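Local coordinates for protein NADPH-quinone reductase (Pediococcus pentosaceus ATCC 25745, PDB 3HA2) that probably binds FMN in a flavodoxin-like domain and passes electrons from NAD(P)H to quinones, at residues A[1-7]-A[30-36]; A[46-50]-A[77-82]; A[57-61]-A[122-126]. All coordinates share one frame; numbering follows the deposited sequence.

Contact 1. Residues A[1-7]-A[30-36]; sequences MQTLIIV and NVTWHPL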
loop_
_atom_site.group_PDB
_atom_site.type_symbol
_atom_site.label_atom_id
_atom_site.label_comp_id
_atom_site.label_asym_id
_atom_site.label_seq_id
_atom_site.Cartn_x
_atom_site.Cartn_y
_atom_site.Cartn_z
HETATM N N MSE A 1 -6.717 21.989 19.612
HETATM C CA MSE A 1 -6.491 21.036 18.494
HETATM C C MSE A 1 -6.998 19.674 18.898
HETATM O O MSE A 1 -6.684 19.176 19.984
HETATM C CB MSE A 1 -5.005 20.927 18.163
HETATM C CG MSE A 1 -4.714 20.060 16.943
HETATM SE SE MSE A 1 -2.836 19.580 16.842
HETATM C CE MSE A 1 -2.683 18.617 18.536
ATOM N N GLN A 2 -7.779 19.074 18.012
ATOM C CA GLN A 2 -8.320 17.749 18.235
ATOM C C GLN A 2 -7.571 16.768 17.337
ATOM O O GLN A 2 -7.353 17.037 16.142
ATOM C CB GLN A 2 -9.825 17.723 17.922
ATOM C CG GLN A 2 -10.646 18.827 18.610
ATOM C CD GLN A 2 -10.643 18.719 20.127
ATOM O OE1 GLN A 2 -10.947 17.666 20.680
ATOM N NE2 GLN A 2 -10.321 19.821 20.809
ATOM N N THR A 3 -7.188 15.635 17.916
ATOM C CA THR A 3 -6.421 14.609 17.197
ATOM C C THR A 3 -7.187 13.300 17.143
ATOM O O THR A 3 -7.748 12.852 18.147
ATOM C CB THR A 3 -5.060 14.365 17.886
ATOM O OG1 THR A 3 -4.340 15.597 17.955
ATOM C CG2 THR A 3 -4.219 13.343 17.133
ATOM N N LEU A 4 -7.209 12.701 15.951
ATOM C CA LEU A 4 -7.833 11.414 15.733
ATOM C C LEU A 4 -6.739 10.408 15.413
ATOM O O LEU A 4 -5.973 10.597 14.463
ATOM C CB LEU A 4 -8.809 11.502 14.531
ATOM C CG LEU A 4 -9.526 10.218 14.100
ATOM C CD1 LEU A 4 -10.396 9.635 15.235
ATOM C CD2 LEU A 4 -10.370 10.484 12.847
ATOM N N ILE A 5 -6.672 9.337 16.200
ATOM C CA ILE A 5 -5.709 8.274 15.945
ATOM C C ILE A 5 -6.449 7.058 15.383
ATOM O O ILE A 5 -7.229 6.411 16.087
ATOM C CB ILE A 5 -4.900 7.925 17.203
ATOM C CG1 ILE A 5 -4.254 9.198 17.791
ATOM C CG2 ILE A 5 -3.807 6.880 16.871
ATOM C CD1 ILE A 5 -3.602 8.942 19.130
ATOM N N ILE A 6 -6.203 6.783 14.101
ATOM C CA ILE A 6 -6.771 5.618 13.412
ATOM C C ILE A 6 -5.839 4.438 13.660
ATOM O O ILE A 6 -4.721 4.388 13.128
ATOM C CB ILE A 6 -6.859 5.826 11.878
ATOM C CG1 ILE A 6 -7.620 7.112 11.521
ATOM C CG2 ILE A 6 -7.496 4.584 11.207
ATOM C CD1 ILE A 6 -9.032 7.177 12.078
ATOM N N VAL A 7 -6.301 3.519 14.491
ATOM C CA VAL A 7 -5.483 2.403 14.950
ATOM C C VAL A 7 -5.811 1.206 14.081
ATOM O O VAL A 7 -6.859 0.567 14.250
ATOM C CB VAL A 7 -5.733 2.103 16.443
ATOM C CG1 VAL A 7 -4.859 0.939 16.940
ATOM C CG2 VAL A 7 -5.462 3.346 17.265
ATOM N N ASN A 30 -8.527 15.608 24.249
ATOM C CA ASN A 30 -8.627 16.043 22.849
ATOM C C ASN A 30 -8.103 15.008 21.839
ATOM O O ASN A 30 -8.202 15.212 20.614
ATOM C CB ASN A 30 -7.936 17.395 22.651
ATOM C CG ASN A 30 -6.450 17.353 22.972
ATOM O OD1 ASN A 30 -5.998 16.587 23.828
ATOM N ND2 ASN A 30 -5.675 18.181 22.270
ATOM N N VAL A 31 -7.548 13.908 22.357
ATOM C CA VAL A 31 -7.070 12.794 21.520
ATOM C C VAL A 31 -8.093 11.656 21.516
ATOM O O VAL A 31 -8.499 11.188 22.583
ATOM C CB VAL A 31 -5.712 12.245 22.010
ATOM C CG1 VAL A 31 -5.293 11.073 21.160
ATOM C CG2 VAL A 31 -4.638 13.318 21.952
ATOM N N THR A 32 -8.506 11.232 20.319
ATOM C CA THR A 32 -9.487 10.155 20.136
ATOM C C THR A 32 -8.786 8.897 19.631
ATOM O O THR A 32 -8.213 8.888 18.524
ATOM C CB THR A 32 -10.629 10.576 19.146
ATOM O OG1 THR A 32 -11.359 11.676 19.694
ATOM C CG2 THR A 32 -11.630 9.423 18.884
ATOM N N TRP A 33 -8.802 7.853 20.461
ATOM C CA TRP A 33 -8.237 6.561 20.095
ATOM C C TRP A 33 -9.312 5.755 19.345
ATOM O O TRP A 33 -10.312 5.345 19.931
ATOM C CB TRP A 33 -7.754 5.849 21.371
ATOM C CG TRP A 33 -7.233 4.453 21.189
ATOM C CD1 TRP A 33 -7.950 3.286 21.304
ATOM C CD2 TRP A 33 -5.885 4.070 20.894
ATOM N NE1 TRP A 33 -7.127 2.203 21.078
ATOM C CE2 TRP A 33 -5.856 2.655 20.831
ATOM C CE3 TRP A 33 -4.697 4.786 20.665
ATOM C CZ2 TRP A 33 -4.683 1.935 20.548
ATOM C CZ3 TRP A 33 -3.531 4.074 20.387
ATOM C CH2 TRP A 33 -3.534 2.655 20.330
ATOM N N HIS A 34 -9.105 5.555 18.047
ATOM C CA HIS A 34 -10.143 4.998 17.179
ATOM C C HIS A 34 -9.695 3.728 16.477
ATOM O O HIS A 34 -9.116 3.790 15.385
ATOM C CB HIS A 34 -10.624 6.019 16.148
ATOM C CG HIS A 34 -11.799 5.545 15.347
ATOM N ND1 HIS A 34 -13.030 5.286 15.914
ATOM C CD2 HIS A 34 -11.922 5.253 14.030
ATOM C CE1 HIS A 34 -13.868 4.875 14.976
ATOM N NE2 HIS A 34 -13.223 4.851 13.823
ATOM N N PRO A 35 -9.954 2.569 17.103
ATOM C CA PRO A 35 -9.660 1.317 16.402
ATOM C C PRO A 35 -10.439 1.166 15.099
ATOM O O PRO A 35 -11.643 1.452 15.040
ATOM C CB PRO A 35 -10.069 0.239 17.411
ATOM C CG PRO A 35 -10.017 0.920 18.738
ATOM C CD PRO A 35 -10.475 2.329 18.458
ATOM N N LEU A 36 -9.733 0.752 14.056
ATOM C CA LEU A 36 -10.348 0.445 12.788
ATOM C C LEU A 36 -10.903 -0.975 12.847
ATOM O O LEU A 36 -10.162 -1.949 13.069
ATOM C CB LEU A 36 -9.305 0.621 11.678
ATOM C CG LEU A 36 -9.644 0.408 10.215
ATOM C CD1 LEU A 36 -10.901 1.171 9.822
ATOM C CD2 LEU A 36 -8.444 0.862 9.368
#

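Contact 2. Residues A[46-50]-A[77-82]; sequences QSLLL and VMTTKF. With SO4 (sulfate ion), chain D.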
loop_
_atom_site.group_PDB
_atom_site.type_symbol
_atom_site.label_atom_id
_atom_site.label_comp_id
_atom_site.label_asym_id
_atom_site.label_seq_id
_atom_site.Cartn_x
_atom_site.Cartn_y
_atom_site.Cartn_z
ATOM N N GLN A 46 -16.063 9.361 8.155
ATOM C CA GLN A 46 -15.979 10.716 7.597
ATOM C C GLN A 46 -16.307 11.761 8.651
ATOM O O GLN A 46 -15.653 12.805 8.720
ATOM C CB GLN A 46 -16.892 10.865 6.376
ATOM C CG GLN A 46 -16.270 10.231 5.139
ATOM C CD GLN A 46 -17.170 10.307 3.922
ATOM O OE1 GLN A 46 -18.282 10.804 4.000
ATOM N NE2 GLN A 46 -16.695 9.777 2.796
ATOM N N SER A 47 -17.309 11.466 9.479
ATOM C CA SER A 47 -17.675 12.358 10.570
ATOM C C SER A 47 -16.503 12.599 11.514
ATOM O O SER A 47 -16.247 13.736 11.901
ATOM C CB SER A 47 -18.852 11.813 11.361
ATOM O OG SER A 47 -19.233 12.772 12.331
ATOM N N LEU A 48 -15.805 11.528 11.889
ATOM C CA LEU A 48 -14.653 11.663 12.789
ATOM C C LEU A 48 -13.542 12.493 12.158
ATOM O O LEU A 48 -12.932 13.336 12.820
ATOM C CB LEU A 48 -14.128 10.284 13.202
ATOM C CG LEU A 48 -15.027 9.482 14.148
ATOM C CD1 LEU A 48 -14.422 8.093 14.351
ATOM C CD2 LEU A 48 -15.179 10.195 15.497
ATOM N N LEU A 49 -13.273 12.265 10.876
ATOM C CA LEU A 49 -12.277 13.082 10.174
ATOM C C LEU A 49 -12.616 14.569 10.209
ATOM O O LEU A 49 -11.750 15.407 10.499
ATOM C CB LEU A 49 -12.107 12.620 8.735
ATOM C CG LEU A 49 -11.460 11.242 8.605
ATOM C CD1 LEU A 49 -11.739 10.712 7.208
ATOM C CD2 LEU A 49 -9.976 11.316 8.832
ATOM N N LEU A 50 -13.877 14.888 9.935
ATOM C CA LEU A 50 -14.312 16.279 9.879
ATOM C C LEU A 50 -14.151 16.978 11.227
ATOM O O LEU A 50 -13.955 18.189 11.270
ATOM C CB LEU A 50 -15.762 16.380 9.395
ATOM C CG LEU A 50 -16.049 16.092 7.915
ATOM C CD1 LEU A 50 -17.552 16.138 7.642
ATOM C CD2 LEU A 50 -15.332 17.072 7.007
ATOM N N VAL A 77 -13.403 5.233 2.461
ATOM C CA VAL A 77 -13.743 6.440 3.217
ATOM C C VAL A 77 -13.288 7.671 2.440
ATOM O O VAL A 77 -13.974 8.698 2.424
ATOM C CB VAL A 77 -13.102 6.422 4.653
ATOM C CG1 VAL A 77 -13.230 7.793 5.359
ATOM C CG2 VAL A 77 -13.727 5.345 5.508
HETATM N N MSE A 78 -12.111 7.575 1.818
HETATM C CA MSE A 78 -11.529 8.716 1.110
HETATM C C MSE A 78 -12.012 8.696 -0.337
HETATM O O MSE A 78 -11.279 8.326 -1.257
HETATM C CB MSE A 78 -9.999 8.710 1.179
HETATM C CG MSE A 78 -9.439 8.711 2.580
HETATM SE SE MSE A 78 -10.112 10.199 3.649
HETATM C CE MSE A 78 -8.804 10.019 5.119
ATOM N N THR A 79 -13.262 9.091 -0.533
ATOM C CA THR A 79 -13.811 9.145 -1.879
ATOM C C THR A 79 -13.345 10.411 -2.601
ATOM O O THR A 79 -12.881 11.354 -1.981
ATOM C CB THR A 79 -15.351 9.109 -1.863
ATOM O OG1 THR A 79 -15.844 10.223 -1.109
ATOM C CG2 THR A 79 -15.854 7.802 -1.253
ATOM N N THR A 80 -13.464 10.410 -3.923
ATOM C CA THR A 80 -13.233 11.611 -4.715
ATOM C C THR A 80 -14.091 12.760 -4.205
ATOM O O THR A 80 -13.585 13.874 -4.016
ATOM C CB THR A 80 -13.551 11.331 -6.194
ATOM O OG1 THR A 80 -12.700 10.273 -6.636
ATOM C CG2 THR A 80 -13.317 12.546 -7.049
ATOM N N LYS A 81 -15.380 12.480 -3.978
ATOM C CA LYS A 81 -16.377 13.473 -3.543
ATOM C C LYS A 81 -16.003 14.120 -2.207
ATOM O O LYS A 81 -16.200 15.316 -2.007
ATOM C CB LYS A 81 -17.760 12.806 -3.423
ATOM C CG LYS A 81 -18.958 13.761 -3.292
ATOM C CD LYS A 81 -20.171 13.040 -2.674
ATOM C CE LYS A 81 -21.516 13.645 -3.060
ATOM N NZ LYS A 81 -21.531 15.124 -3.296
ATOM N N PHE A 82 -15.458 13.322 -1.299
ATOM C CA PHE A 82 -15.155 13.790 0.055
ATOM C C PHE A 82 -13.758 14.422 0.138
ATOM O O PHE A 82 -13.607 15.582 0.552
ATOM C CB PHE A 82 -15.305 12.613 1.031
ATOM C CG PHE A 82 -14.987 12.947 2.464
ATOM C CD1 PHE A 82 -15.882 13.670 3.246
ATOM C CD2 PHE A 82 -13.813 12.482 3.052
ATOM C CE1 PHE A 82 -15.598 13.969 4.584
ATOM C CE2 PHE A 82 -13.511 12.781 4.391
ATOM C CZ PHE A 82 -14.411 13.506 5.161
HETATM S S SO4 D . -16.253 8.556 -5.513
HETATM O O1 SO4 D . -16.385 8.395 -6.967
HETATM O O2 SO4 D . -17.083 7.543 -4.850
HETATM O O3 SO4 D . -14.856 8.306 -5.128
HETATM O O4 SO4 D . -16.683 9.911 -5.121
HETATM O O HOH W 1 -18.177 10.006 0.219
#

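Contact 3. Residues A[57-61]-A[122-126]; sequences LEFPL and MRPFE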
loop_
_atom_site.group_PDB
_atom_site.type_symbol
_atom_site.label_atom_id
_atom_site.label_comp_id
_atom_site.label_asym_id
_atom_site.label_seq_id
_atom_site.Cartn_x
_atom_site.Cartn_y
_atom_site.Cartn_z
ATOM N N LEU A 57 -2.328 8.005 11.356
ATOM C CA LEU A 57 -2.586 6.614 11.003
ATOM C C LEU A 57 -1.529 5.777 11.677
ATOM O O LEU A 57 -0.327 5.987 11.468
ATOM C CB LEU A 57 -2.517 6.405 9.500
ATOM C CG LEU A 57 -3.333 7.391 8.659
ATOM C CD1 LEU A 57 -3.159 6.997 7.175
ATOM C CD2 LEU A 57 -4.808 7.456 9.060
ATOM N N GLU A 58 -1.991 4.830 12.482
ATOM C CA GLU A 58 -1.125 4.036 13.356
ATOM C C GLU A 58 -1.238 2.552 12.983
ATOM O O GLU A 58 -2.298 1.908 13.171
ATOM C CB GLU A 58 -1.538 4.274 14.815
ATOM C CG GLU A 58 -0.728 3.503 15.827
ATOM C CD GLU A 58 -0.814 4.087 17.212
ATOM O OE1 GLU A 58 -0.975 5.325 17.353
ATOM O OE2 GLU A 58 -0.701 3.296 18.172
ATOM N N PHE A 59 -0.145 1.994 12.470
ATOM C CA PHE A 59 -0.201 0.632 11.940
ATOM C C PHE A 59 1.159 -0.067 11.921
ATOM O O PHE A 59 2.197 0.597 11.921
ATOM C CB PHE A 59 -0.790 0.672 10.518
ATOM C CG PHE A 59 -0.016 1.563 9.541
ATOM C CD1 PHE A 59 -0.327 2.922 9.386
ATOM C CD2 PHE A 59 1.030 1.033 8.784
ATOM C CE1 PHE A 59 0.396 3.738 8.490
ATOM C CE2 PHE A 59 1.751 1.839 7.878
ATOM C CZ PHE A 59 1.428 3.193 7.732
ATOM N N PRO A 60 1.151 -1.408 11.885
ATOM C CA PRO A 60 2.388 -2.168 11.668
ATOM C C PRO A 60 2.732 -2.253 10.187
ATOM O O PRO A 60 1.847 -2.298 9.326
ATOM C CB PRO A 60 2.044 -3.543 12.227
ATOM C CG PRO A 60 0.578 -3.690 11.965
ATOM C CD PRO A 60 -0.012 -2.293 12.102
ATOM N N LEU A 61 4.018 -2.279 9.891
ATOM C CA LEU A 61 4.460 -2.357 8.511
ATOM C C LEU A 61 4.358 -3.833 8.059
ATOM O O LEU A 61 4.974 -4.728 8.659
ATOM C CB LEU A 61 5.895 -1.830 8.422
ATOM C CG LEU A 61 6.485 -1.606 7.040
ATOM C CD1 LEU A 61 5.866 -0.355 6.425
ATOM C CD2 LEU A 61 8.018 -1.514 7.094
HETATM N N MSE A 122 6.862 5.270 2.725
HETATM C CA MSE A 122 5.585 5.897 3.063
HETATM C C MSE A 122 5.127 6.902 2.002
HETATM O O MSE A 122 4.161 7.635 2.223
HETATM C CB MSE A 122 5.677 6.583 4.442
HETATM C CG MSE A 122 5.949 5.636 5.626
HETATM SE SE MSE A 122 4.516 4.337 5.918
HETATM C CE MSE A 122 5.315 2.834 4.961
ATOM N N ARG A 123 5.817 6.944 0.865
ATOM C CA ARG A 123 5.508 7.916 -0.189
ATOM C C ARG A 123 4.025 7.939 -0.611
ATOM O O ARG A 123 3.507 9.014 -0.873
ATOM C CB ARG A 123 6.395 7.724 -1.435
ATOM C CG ARG A 123 6.576 9.042 -2.214
ATOM C CD ARG A 123 7.401 10.028 -1.395
ATOM N NE ARG A 123 8.814 9.756 -1.557
ATOM C CZ ARG A 123 9.797 10.204 -0.775
ATOM N NH1 ARG A 123 9.572 10.977 0.293
ATOM N NH2 ARG A 123 11.038 9.850 -1.077
ATOM N N PRO A 124 3.346 6.770 -0.709
ATOM C CA PRO A 124 1.921 6.904 -1.061
ATOM C C PRO A 124 1.112 7.771 -0.104
ATOM O O PRO A 124 0.170 8.424 -0.544
ATOM C CB PRO A 124 1.402 5.457 -1.049
ATOM C CG PRO A 124 2.607 4.617 -1.241
ATOM C CD PRO A 124 3.742 5.356 -0.577
ATOM N N PHE A 125 1.467 7.793 1.185
ATOM C CA PHE A 125 0.734 8.649 2.146
ATOM C C PHE A 125 1.089 10.108 1.967
ATOM O O PHE A 125 0.252 10.993 2.129
ATOM C CB PHE A 125 0.996 8.202 3.584
ATOM C CG PHE A 125 0.353 6.894 3.925
ATOM C CD1 PHE A 125 -1.026 6.810 4.102
ATOM C CD2 PHE A 125 1.114 5.741 4.040
ATOM C CE1 PHE A 125 -1.626 5.601 4.394
ATOM C CE2 PHE A 125 0.517 4.528 4.359
ATOM C CZ PHE A 125 -0.843 4.458 4.525
ATOM N N GLU A 126 2.354 10.361 1.652
ATOM C CA GLU A 126 2.783 11.723 1.367
ATOM C C GLU A 126 2.043 12.252 0.136
ATOM O O GLU A 126 1.567 13.387 0.134
ATOM C CB GLU A 126 4.301 11.760 1.177
ATOM C CG GLU A 126 4.898 13.158 1.030
ATOM C CD GLU A 126 6.439 13.130 1.047
ATOM O OE1 GLU A 126 7.040 12.058 1.298
ATOM O OE2 GLU A 126 7.053 14.191 0.798
#

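Contact 1. Residues A[1-7]-A[30-36]
Strands 3-7 and 31-35 run side by side in parallel, from the pair T3 and V31 to the pair V7 and P35. With helix 18-25 between them in sequence they form the first beta-alpha-beta unit of the flavodoxin-like fold. Their axes approach to 4.7 Å and are twisted by 23°. Backbone bonds alternate in the parallel manner: T3, I5 and V7 each donate N-H to one residue and accept from the next but one. The run closes with L36 N giving to V7 O at 2.9 Å.

Before the strands begin, the side-chain amide of N30 adds one more bond to the run. ND2 meets M1 O at 2.7 Å, almost in line with the carbonyl. CG of N30 stands between the backbone N and the carbonyl carbon (chi1 61°), which turns the amide back to M1.

T3, I5, V7, V31 and W33 share one face of the sheet, on the side of helix 18-25. I5 CD1 presses tightly on V31 CG1 at 3.4 Å. L4, I6 and H34 lie on the other face. There L4 CD1 touches H34 CB at 3.7 Å, while I6 CD1 comes to the edge of the imidazole. H34 NE2 is hydrogen-bonded to E45 OE2, on helix 42-50. On the first face V7 CG2 sits over the six-membered ring of W33, 3.4 Å from its centroid and 3° off the normal, a CH-pi contact.

Contact 2. Residues A[46-50]-A[77-82]
An amide-on-ring stack joins helix 42-50 to the turn between helices 68-77 and 80-83, within the flavodoxin-like fold. Q46 reaches across from its helix and lies flat on F82. Its amide plane and the ring are only 5° apart. CG sits over the middle of the ring, 3.6 Å from the centroid, in a CH-pi contact. CD and NE2 lie further along, towards CG of F82. The Q46 chain is extended beyond CG (chi2 178°), which carries the amide along the ring to the backbone of V77.

There NE2 gives a nearly straight bond to V77 O, 3.0 Å long. The donor lies in the carbonyl plane, on a lone pair, and V77 O lies close to the amide plane of Q46. V77 O also takes a weak bond from T79 N, which closes an inverse gamma turn centred on M78. NE2 also donates to a water, which is hydrogen-bonded to T79 OG1. The two bonds from NE2 fix the rotation of the amide over the ring.

L49 fills the inner side. Its CD1 touches V77 CG1, F82 CE2 and CE of selenomethionine M78, the last at 3.7 Å. L50 CG lies at the edge of F82, in the ring plane, and its CD2 is 3.9 Å from F82 CE1. M78 O accepts a hydrogen bond from W63 NE1 of the second subunit, so the turn also faces the dimer partner.

T79 is the N-cap of helix 80-83, and its OG1 accepts from F82 N at 3.1 Å. A sulfate, probably from the crystallisation liquor, takes bonds from T80 N and K81 N. A threonine N-cap with an anion at the first N-H groups is characteristic of helix N termini.

Contact 3. Residues A[57-61]-A[122-126]
L57, F59 and L61 face M122 and F125 across an apolar seam between strand 54-60 and the start of helix 123-131. This belongs to the alpha/beta packing of the flavodoxin-like fold. The backbones stay well apart, with 9.7 Å between L57 CA and F125 CA. Side chains alone close the distance.

The tight part is around the two phenylalanines. L57 CD1 meets F125 CE1 at 3.5 Å. F59 and F125 approach each other from opposite directions, with F59 CZ 3.7 Å from F125 CE2. The ring planes are inclined by 34°, with centroids 5.6 Å apart, an oblique aromatic pair. With chi1 at 57°, the F59 ring projects toward the helix and its CZ makes the contact. SE of selenomethionine M122 lies at the ring edge, 3.8 Å from F59 CZ, in a Met-aromatic contact. The M122 chain is bent, and its CE reaches L61 CD1 at 3.6 Å.

The outer side is looser, polar and only partly exposed, since R123 and E126 also pack on F116 of the second subunit. They take no part in the seam and form a salt bridge with each other, R123 NH1 to E126 OE1 at 2.9 Å.

Within the chain, L70 of helix 68-77 touches both F59 and F125. I97 of strand 94-101 lies against L57 and F59, and Y136 of strand 135-143 against M122 and F125.

In the fold
From the N terminus, contact 1 closes the first loop: strand 3-7, helix 18-25 and strand 31-35. The chain then enters helix 42-50, which opens contact 2. Its L48 packs on L4 and H34 of contact 1. Strand 54-60 follows and opens contact 3 before contact 2 has closed at 77-82, so these two cross. They do not touch, with nearest atoms about 6 Å apart. Contact 3 closes last, at 122-126. It is linked to contact 1 through the sheet, where strands 3-7 and 54-60 are neighbours. Together they tie outermost strand 31-35 and strands 3-7 and 54-60 to helices 42-50, 80-83 and 123-131.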